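Local structure of ApaG protein (Pseudomonas aeruginosa, 3NRF) at residues K40-L45 and T73-A78; M8-Q13 and R34-A39; A30-L35 and S79-A84. The protein is of unknown function, an all-beta, probably exported member of the DUF4354 family with no activity assigned to it. One frame throughout, in Å; residues are numbered along the deposited sequence.

Interaction 1: K40-L45 and T73-A78; sequences KSEISL and TLKPGA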
loop_
_atom_site.group_PDB
_atom_site.type_symbol
_atom_site.label_atom_id
_atom_site.label_comp_id
_atom_site.label_asym_id
_atom_site.label_seq_id
_atom_site.Cartn_x
_atom_site.Cartn_y
_atom_site.Cartn_z
ATOM N N LYS B 40 12.237 -8.649 34.989
ATOM C CA LYS B 40 12.160 -8.025 36.303
ATOM C C LYS B 40 13.416 -7.225 36.646
ATOM O O LYS B 40 13.508 -6.663 37.735
ATOM C CB LYS B 40 11.872 -9.068 37.398
ATOM C CG LYS B 40 10.423 -9.577 37.457
ATOM C CD LYS B 40 9.428 -8.425 37.683
ATOM C CE LYS B 40 8.028 -8.908 38.104
ATOM N NZ LYS B 40 7.998 -9.531 39.469
ATOM N N SER B 41 14.378 -7.174 35.729
ATOM C CA SER B 41 15.585 -6.370 35.939
ATOM C C SER B 41 15.853 -5.417 34.775
ATOM O O SER B 41 15.348 -5.600 33.680
ATOM C CB SER B 41 16.797 -7.269 36.135
ATOM O OG SER B 41 17.004 -8.063 34.996
ATOM N N GLU B 42 16.669 -4.404 35.035
ATOM C CA GLU B 42 17.058 -3.432 34.014
ATOM C C GLU B 42 17.980 -4.124 33.004
ATOM O O GLU B 42 18.799 -4.962 33.384
ATOM C CB GLU B 42 17.744 -2.253 34.690
ATOM C CG GLU B 42 18.096 -1.128 33.792
ATOM C CD GLU B 42 18.564 0.087 34.554
ATOM O OE1 GLU B 42 18.719 0.035 35.815
ATOM O OE2 GLU B 42 18.753 1.130 33.903
ATOM N N ILE B 43 17.815 -3.798 31.725
ATOM C CA ILE B 43 18.575 -4.419 30.636
ATOM C C ILE B 43 19.324 -3.360 29.836
ATOM O O ILE B 43 18.735 -2.356 29.437
ATOM C CB ILE B 43 17.598 -5.247 29.704
ATOM C CG1 ILE B 43 16.971 -6.414 30.485
ATOM C CG2 ILE B 43 18.307 -5.802 28.462
ATOM C CD1 ILE B 43 15.933 -7.254 29.694
ATOM N N SER B 44 20.638 -3.541 29.658
ATOM C CA SER B 44 21.425 -2.622 28.843
ATOM C C SER B 44 21.179 -2.897 27.372
ATOM O O SER B 44 21.127 -4.051 26.953
ATOM C CB SER B 44 22.934 -2.762 29.097
ATOM O OG SER B 44 23.639 -1.833 28.282
ATOM N N LEU B 45 21.033 -1.823 26.604
ATOM C CA LEU B 45 20.910 -1.903 25.146
ATOM C C LEU B 45 22.126 -1.229 24.503
ATOM O O LEU B 45 22.156 -0.980 23.295
ATOM C CB LEU B 45 19.626 -1.207 24.685
ATOM C CG LEU B 45 18.291 -1.806 25.147
ATOM C CD1 LEU B 45 17.148 -0.926 24.692
ATOM C CD2 LEU B 45 18.111 -3.223 24.649
ATOM N N THR B 73 19.530 1.939 28.409
ATOM C CA THR B 73 18.950 0.819 29.140
ATOM C C THR B 73 17.420 0.927 29.169
ATOM O O THR B 73 16.869 1.993 28.894
ATOM C CB THR B 73 19.433 0.750 30.601
ATOM O OG1 THR B 73 18.771 1.763 31.383
ATOM C CG2 THR B 73 20.979 0.935 30.688
ATOM N N LEU B 74 16.761 -0.171 29.514
ATOM C CA LEU B 74 15.302 -0.207 29.663
ATOM C C LEU B 74 15.026 -0.710 31.090
ATOM O O LEU B 74 15.505 -1.781 31.466
ATOM C CB LEU B 74 14.673 -1.104 28.587
ATOM C CG LEU B 74 13.420 -0.545 27.893
ATOM C CD1 LEU B 74 13.741 0.797 27.199
ATOM C CD2 LEU B 74 12.869 -1.521 26.850
ATOM N N LYS B 75 14.309 0.072 31.900
ATOM C CA LYS B 75 13.957 -0.357 33.255
ATOM C C LYS B 75 12.947 -1.501 33.168
ATOM O O LYS B 75 12.236 -1.618 32.177
ATOM C CB LYS B 75 13.390 0.807 34.097
ATOM C CG LYS B 75 14.399 1.880 34.435
ATOM C CD LYS B 75 15.386 1.427 35.482
ATOM C CE LYS B 75 16.342 2.554 35.856
ATOM N NZ LYS B 75 17.224 2.139 36.974
ATOM N N PRO B 76 12.903 -2.361 34.202
ATOM C CA PRO B 76 11.975 -3.489 34.219
ATOM C C PRO B 76 10.544 -2.999 34.056
ATOM O O PRO B 76 10.177 -2.027 34.677
ATOM C CB PRO B 76 12.198 -4.118 35.600
ATOM C CG PRO B 76 12.909 -3.111 36.409
ATOM C CD PRO B 76 13.635 -2.216 35.478
ATOM N N GLY B 77 9.773 -3.643 33.181
ATOM C CA GLY B 77 8.373 -3.245 32.928
ATOM C C GLY B 77 8.174 -2.004 32.048
ATOM O O GLY B 77 7.044 -1.658 31.687
ATOM N N ALA B 78 9.250 -1.333 31.675
ATOM C CA ALA B 78 9.126 -0.106 30.908
ATOM C C ALA B 78 9.168 -0.303 29.410
ATOM O O ALA B 78 9.761 -1.286 28.887
ATOM C CB ALA B 78 10.222 0.901 31.311
#

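Interaction 2: M8-Q13 and R34-A39; sequences MVFARQ and RLVNAA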
loop_
_atom_site.group_PDB
_atom_site.type_symbol
_atom_site.label_atom_id
_atom_site.label_comp_id
_atom_site.label_asym_id
_atom_site.label_seq_id
_atom_site.Cartn_x
_atom_site.Cartn_y
_atom_site.Cartn_z
HETATM N N MSE B 8 11.090 -7.172 24.278
HETATM C CA MSE B 8 10.137 -7.493 23.230
HETATM C C MSE B 8 10.141 -6.324 22.256
HETATM O O MSE B 8 10.128 -5.138 22.648
HETATM C CB MSE B 8 8.767 -7.677 23.800
HETATM C CG MSE B 8 8.752 -8.622 24.920
HETATM SE SE MSE B 8 6.952 -8.987 25.538
HETATM C CE MSE B 8 6.147 -9.503 23.883
ATOM N N VAL B 9 10.191 -6.648 20.976
ATOM C CA VAL B 9 10.219 -5.679 19.929
ATOM C C VAL B 9 8.985 -5.781 19.061
ATOM O O VAL B 9 8.787 -6.768 18.342
ATOM C CB VAL B 9 11.458 -5.891 18.978
ATOM C CG1 VAL B 9 11.523 -4.818 17.919
ATOM C CG2 VAL B 9 12.744 -5.903 19.837
ATOM N N PHE B 10 8.173 -4.734 19.097
ATOM C CA PHE B 10 6.942 -4.672 18.315
ATOM C C PHE B 10 7.155 -3.699 17.217
ATOM O O PHE B 10 7.630 -2.592 17.457
ATOM C CB PHE B 10 5.764 -4.183 19.184
ATOM C CG PHE B 10 5.421 -5.079 20.335
ATOM C CD1 PHE B 10 6.105 -5.018 21.529
ATOM C CD2 PHE B 10 4.358 -5.985 20.216
ATOM C CE1 PHE B 10 5.743 -5.849 22.583
ATOM C CE2 PHE B 10 4.004 -6.798 21.244
ATOM C CZ PHE B 10 4.701 -6.742 22.430
ATOM N N ALA B 11 6.768 -4.047 16.012
ATOM C CA ALA B 11 6.955 -3.168 14.881
ATOM C C ALA B 11 5.795 -3.152 13.939
ATOM O O ALA B 11 5.169 -4.177 13.707
ATOM C CB ALA B 11 8.243 -3.540 14.122
ATOM N N ARG B 12 5.497 -1.979 13.389
ATOM C CA ARG B 12 4.417 -1.827 12.429
ATOM C C ARG B 12 4.983 -1.165 11.185
ATOM O O ARG B 12 5.670 -0.126 11.294
ATOM C CB ARG B 12 3.316 -0.924 13.025
ATOM C CG ARG B 12 2.128 -0.682 12.117
ATOM C CD ARG B 12 1.098 0.263 12.822
ATOM N NE ARG B 12 1.621 1.626 12.926
ATOM N N GLN B 13 4.744 -1.744 10.006
ATOM C CA GLN B 13 5.290 -1.180 8.776
ATOM C C GLN B 13 4.630 0.148 8.448
ATOM O O GLN B 13 3.406 0.288 8.518
ATOM C CB GLN B 13 5.121 -2.092 7.567
ATOM C CG GLN B 13 5.889 -3.380 7.645
ATOM C CD GLN B 13 5.856 -4.143 6.337
ATOM O OE1 GLN B 13 4.996 -3.915 5.482
ATOM N NE2 GLN B 13 6.799 -5.061 6.175
ATOM N N ARG B 34 8.178 -0.373 19.131
ATOM C CA ARG B 34 8.045 -0.231 20.587
ATOM C C ARG B 34 8.915 -1.294 21.233
ATOM O O ARG B 34 8.809 -2.470 20.893
ATOM C CB ARG B 34 6.605 -0.412 21.069
ATOM C CG ARG B 34 6.495 -0.224 22.598
ATOM C CD ARG B 34 5.071 -0.295 23.110
ATOM N NE ARG B 34 4.212 0.684 22.451
ATOM C CZ ARG B 34 2.904 0.816 22.715
ATOM N NH1 ARG B 34 2.327 -0.001 23.579
ATOM N NH2 ARG B 34 2.176 1.728 22.081
ATOM N N LEU B 35 9.780 -0.898 22.155
ATOM C CA LEU B 35 10.595 -1.842 22.888
ATOM C C LEU B 35 9.979 -1.939 24.268
ATOM O O LEU B 35 9.739 -0.895 24.880
ATOM C CB LEU B 35 12.030 -1.349 23.017
ATOM C CG LEU B 35 12.691 -0.993 21.693
ATOM C CD1 LEU B 35 14.073 -0.452 22.009
ATOM C CD2 LEU B 35 12.752 -2.222 20.741
ATOM N N VAL B 36 9.721 -3.175 24.723
ATOM C CA VAL B 36 9.103 -3.449 26.012
ATOM C C VAL B 36 9.984 -4.396 26.837
ATOM O O VAL B 36 10.208 -5.539 26.435
ATOM C CB VAL B 36 7.689 -4.107 25.862
ATOM C CG1 VAL B 36 7.053 -4.370 27.247
ATOM C CG2 VAL B 36 6.765 -3.232 25.000
ATOM N N ASN B 37 10.486 -3.925 27.989
ATOM C CA ASN B 37 11.314 -4.763 28.866
ATOM C C ASN B 37 10.393 -5.584 29.721
ATOM O O ASN B 37 9.852 -5.083 30.716
ATOM C CB ASN B 37 12.305 -3.944 29.728
ATOM C CG ASN B 37 13.157 -4.821 30.689
ATOM O OD1 ASN B 37 12.988 -6.029 30.766
ATOM N ND2 ASN B 37 14.063 -4.189 31.425
ATOM N N ALA B 38 10.210 -6.850 29.334
ATOM C CA ALA B 38 9.323 -7.777 30.050
ATOM C C ALA B 38 9.935 -8.347 31.336
ATOM O O ALA B 38 9.212 -8.829 32.211
ATOM C CB ALA B 38 8.921 -8.923 29.114
ATOM N N ALA B 39 11.262 -8.298 31.439
ATOM C CA ALA B 39 11.989 -8.835 32.599
ATOM C C ALA B 39 11.801 -8.044 33.887
ATOM O O ALA B 39 11.278 -6.921 33.885
ATOM C CB ALA B 39 13.492 -8.937 32.270
#

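Interaction 3: A30-L35 and S79-A84; sequences AFKVRL and SVEGDA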
loop_
_atom_site.group_PDB
_atom_site.type_symbol
_atom_site.label_atom_id
_atom_site.label_comp_id
_atom_site.label_asym_id
_atom_site.label_seq_id
_atom_site.Cartn_x
_atom_site.Cartn_y
_atom_site.Cartn_z
ATOM N N ALA B 30 10.041 2.521 6.513
ATOM C CA ALA B 30 9.880 2.971 7.866
ATOM C C ALA B 30 9.049 1.998 8.656
ATOM O O ALA B 30 8.229 1.297 8.088
ATOM C CB ALA B 30 9.200 4.368 7.904
ATOM N N PHE B 31 9.314 1.969 9.958
ATOM C CA PHE B 31 8.546 1.228 10.906
ATOM C C PHE B 31 8.326 2.069 12.152
ATOM O O PHE B 31 9.207 2.851 12.556
ATOM C CB PHE B 31 9.287 -0.021 11.403
ATOM C CG PHE B 31 9.523 -1.079 10.351
ATOM C CD1 PHE B 31 10.585 -0.949 9.456
ATOM C CD2 PHE B 31 8.756 -2.195 10.298
ATOM C CE1 PHE B 31 10.837 -1.931 8.528
ATOM C CE2 PHE B 31 9.002 -3.180 9.329
ATOM C CZ PHE B 31 10.036 -3.033 8.471
ATOM N N LYS B 32 7.180 1.870 12.799
ATOM C CA LYS B 32 7.030 2.350 14.176
ATOM C C LYS B 32 7.377 1.145 15.050
ATOM O O LYS B 32 6.868 0.042 14.787
ATOM C CB LYS B 32 5.606 2.789 14.429
ATOM C CG LYS B 32 5.352 3.306 15.847
ATOM C CD LYS B 32 5.823 4.695 16.051
ATOM C CE LYS B 32 4.890 5.717 15.340
ATOM N NZ LYS B 32 5.522 7.068 15.390
ATOM N N VAL B 33 8.263 1.338 16.030
ATOM C CA VAL B 33 8.789 0.298 16.870
ATOM C C VAL B 33 8.546 0.631 18.347
ATOM O O VAL B 33 8.770 1.774 18.768
ATOM C CB VAL B 33 10.332 0.145 16.648
ATOM C CG1 VAL B 33 10.906 -0.944 17.526
ATOM C CG2 VAL B 33 10.643 -0.121 15.170
ATOM N N ARG B 34 8.178 -0.373 19.131
ATOM C CA ARG B 34 8.045 -0.231 20.587
ATOM C C ARG B 34 8.915 -1.294 21.233
ATOM O O ARG B 34 8.809 -2.470 20.893
ATOM C CB ARG B 34 6.605 -0.412 21.069
ATOM C CG ARG B 34 6.495 -0.224 22.598
ATOM C CD ARG B 34 5.071 -0.295 23.110
ATOM N NE ARG B 34 4.212 0.684 22.451
ATOM C CZ ARG B 34 2.904 0.816 22.715
ATOM N NH1 ARG B 34 2.327 -0.001 23.579
ATOM N NH2 ARG B 34 2.176 1.728 22.081
ATOM N N LEU B 35 9.780 -0.898 22.155
ATOM C CA LEU B 35 10.595 -1.842 22.888
ATOM C C LEU B 35 9.979 -1.939 24.268
ATOM O O LEU B 35 9.739 -0.895 24.880
ATOM C CB LEU B 35 12.030 -1.349 23.017
ATOM C CG LEU B 35 12.691 -0.993 21.693
ATOM C CD1 LEU B 35 14.073 -0.452 22.009
ATOM C CD2 LEU B 35 12.752 -2.222 20.741
ATOM N N SER B 79 8.598 0.685 28.707
ATOM C CA SER B 79 8.505 0.715 27.250
ATOM C C SER B 79 8.956 2.061 26.688
ATOM O O SER B 79 8.765 3.101 27.356
ATOM C CB SER B 79 7.039 0.528 26.826
ATOM O OG SER B 79 6.450 -0.629 27.404
ATOM N N VAL B 80 9.529 2.041 25.488
ATOM C CA VAL B 80 9.877 3.208 24.737
ATOM C C VAL B 80 9.386 2.925 23.309
ATOM O O VAL B 80 9.243 1.767 22.889
ATOM C CB VAL B 80 11.390 3.566 24.801
ATOM C CG1 VAL B 80 11.822 3.892 26.255
ATOM C CG2 VAL B 80 12.255 2.438 24.222
ATOM N N GLU B 81 9.173 3.968 22.537
ATOM C CA GLU B 81 8.654 3.817 21.198
ATOM C C GLU B 81 9.056 4.972 20.318
ATOM O O GLU B 81 9.312 6.089 20.787
ATOM C CB GLU B 81 7.135 3.655 21.254
ATOM C CG GLU B 81 6.393 3.770 19.944
ATOM C CD GLU B 81 4.879 3.718 20.104
ATOM O OE1 GLU B 81 4.316 2.628 20.417
ATOM O OE2 GLU B 81 4.248 4.783 19.868
ATOM N N GLY B 82 9.182 4.692 19.027
ATOM C CA GLY B 82 9.529 5.697 18.025
ATOM C C GLY B 82 9.607 5.094 16.635
ATOM O O GLY B 82 9.334 3.921 16.439
ATOM N N ASP B 83 9.986 5.900 15.667
ATOM C CA ASP B 83 10.173 5.445 14.286
ATOM C C ASP B 83 11.605 5.077 13.974
ATOM O O ASP B 83 12.546 5.618 14.558
ATOM C CB ASP B 83 9.722 6.523 13.332
ATOM C CG ASP B 83 8.248 6.849 13.541
ATOM O OD1 ASP B 83 7.421 5.933 13.369
ATOM O OD2 ASP B 83 7.926 7.991 13.916
ATOM N N ALA B 84 11.750 4.115 13.073
ATOM C CA ALA B 84 13.054 3.627 12.634
ATOM C C ALA B 84 12.961 3.418 11.137
ATOM O O ALA B 84 11.936 2.879 10.641
ATOM C CB ALA B 84 13.391 2.314 13.334
#

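Interaction 1: K40-L45 and T73-A78
Glu-42 lays its side chain across Thr-73 and Lys-75, and its two carboxylate oxygens take different partners. OE2 receives the hydroxyl hydrogen of Thr-73 on its anti lone pair, with OG1 of Thr-73 2.6 Å from OE2 of Glu-42. On the other oxygen, NZ of Lys-75 forms a salt bridge to OE1 of Glu-42 at 2.8 Å, coming from above the carboxylate plane, 48° out of it. With CG anti to the backbone N (chi1 -175°) and the chain extended beyond, the acid passes over the carbonyl of Leu-74. Lys-75 is bent at chi2, and its CD and CE also pack against the carboxylate. Two partners on separate oxygens should restrict rotation of this group, although the site lies at the surface.

Beneath it the backbones run antiparallel, their end-to-end directions 165° apart. Ile-43 and Leu-74 form a hydrogen-bonded pair: N of Ile-43 lies 3.1 Å from O of Leu-74, and N of Leu-74 lies 2.9 Å from O of Ile-43. Ser-44 and Thr-73 follow as a non-hydrogen-bonded pair, CG2 of Thr-73 lying 4.0 Å from CA of Ser-44.

Pro-76 closes the other end with its ring on the backbone of the opposite segment, CB 3.5 Å from C of Lys-40. ND2 of Asn-37 bonds to the carbonyls of both Ser-41 and Leu-74, joining the two segments from the end of strand 24-37. From Lys-75 to Ala-78 the chain makes a type II turn, in which Gly-77 takes the positive phi and N of Ala-78 returns to O of Lys-75 at 3.0 Å. The whole is a short two-stranded antiparallel sheet, joining connecting segments at the margin of the larger beta sheet.

Interaction 2: M8-Q13 and R34-A39
The Phe-10 ring has the carbonyl oxygen of Arg-34 at its edge, in plane, CD1 of Phe-10 standing 3.8 Å from O of Arg-34. CG2 of Val-36 approaches the CD1-CE1 bond obliquely, 3.7 Å from CE1 of Phe-10. Chi1 of Phe-10 (-62°) sets CG anti to the carbonyl carbon; the ring that follows has CE1 and CD1 next to Val-36, which lies two residues along the strand from Arg-34, the direct partner of Phe-10, in the next hydrogen-bonded pair.

The setting is a beta hairpin of strands 7-21 and 24-37; the axes of 8-13 and 34-37 approach to 4.9 Å, their directions 158° apart. Met-8 with Val-36 and Phe-10 with Arg-34 are hydrogen-bonded pairs, each closed by two N-H...O bonds. The two bonds donated by the first strand are nearly straight: Met-8 N to Val-36 O and Phe-10 N to Arg-34 O both have 177° at the hydrogen. Between them, Val-9 and Leu-35 form the non-hydrogen-bonded pair, where CA of Leu-35 makes a C-H...O contact with O of Met-8 at 3.3 Å.

The faces differ in what they meet. Val-9 and Leu-35 lie side by side and point the same way into the interior, with CG2 of Val-9 3.8 Å from CD2 of Leu-35; Val-99 and Leu-101 of strand 98-102 also pack on Val-9. Met-8, Phe-10, Arg-34 and Val-36 share the other face. The other edge of strand 7-21, outermost within its own chain, pairs with a strand of the second subunit in antiparallel fashion, so the sheet continues through the interface; Val-21 and Val-19 of that subunit pack on Met-8 and Phe-10. Past the last pair, the selenium of selenomethionine Met-8 touches the methyl of Ala-38, SE to CB 4.1 Å.

Interaction 3: A30-L35 and S79-A84
Strands 30-35 and 79-84 run antiparallel, their axes 4.6 Å apart at closest and their directions 161° apart, with six backbone N-H...O bonds closing the pairs Phe-31 with Ala-84, Val-33 with Gly-82 and Leu-35 with Val-80. The alternate pairs, Lys-32 with Asp-83 and Arg-34 with Glu-81, carry opposite charges on one face.

In the conformer described, one of two modelled for Glu-81, Arg-34 holds this acid side-on through a single oxygen: OE1 of Glu-81 lies 2.8 Å from NE and 2.9 Å from NH2 of Arg-34. It sits in the guanidinium plane, while both nitrogens reach it from the same face of the carboxylate, whose plane is turned 28° from the guanidinium. A bend at chi3 (-57°) swings NE out of the extended chain and toward the acid.

Lys-32 reaches Asp-83 by a different route, curling through bends at chi2 and chi3 and laying its CD and CE against the carboxylate. Its NZ stands 3.0 Å from both OD1 and OD2 of Asp-83; these are weak hydrogen bonds within a salt bridge. In the same Glu-81 conformer, CD of Lys-32 lies 4.0 Å from CG of Glu-81, an apolar contact between neighbouring charged pairs.

Within the antiparallel sheet these are inner strands, neither at an edge within the chain: strand 7-21 flanks strand 24-37, and strand 59-65 flanks strand 79-88. The reverse face is apolar. CG2 of Val-33 meets CB of Ala-84 at 4.1 Å, and CG2 of Val-80 lies 4.0 Å from CB of Leu-35; Leu-69 packs on Val-33 and Leu-35. Gly-82, opposite Val-33, is almost fully extended and adds no side chain to this face. N of Val-33 lies 2.8 Å from O of Gly-82, nearly along the C=O axis.

From the N terminus, strand 7-21 turns back into strand 24-37, and interaction 2 closes this hairpin. Interaction 1 opens after it and pairs 40-45 with 73-78, closing a loop that includes strands 49-53 and 59-65. Interaction 3 then joins 30-35 to 79-84; its longer loop encloses interaction 1 and overlaps interaction 2 at Arg-34 and Leu-35. Strand 24-37 is thus the common element, with interactions 2 and 3 on its two edges. Interaction 1 meets its end through Asn-37, whose carbonyl takes the N-H of Gly-77, while Leu-74 packs against Val-80 and Leu-45 against Leu-35, tying the small two-stranded sheet to the large one.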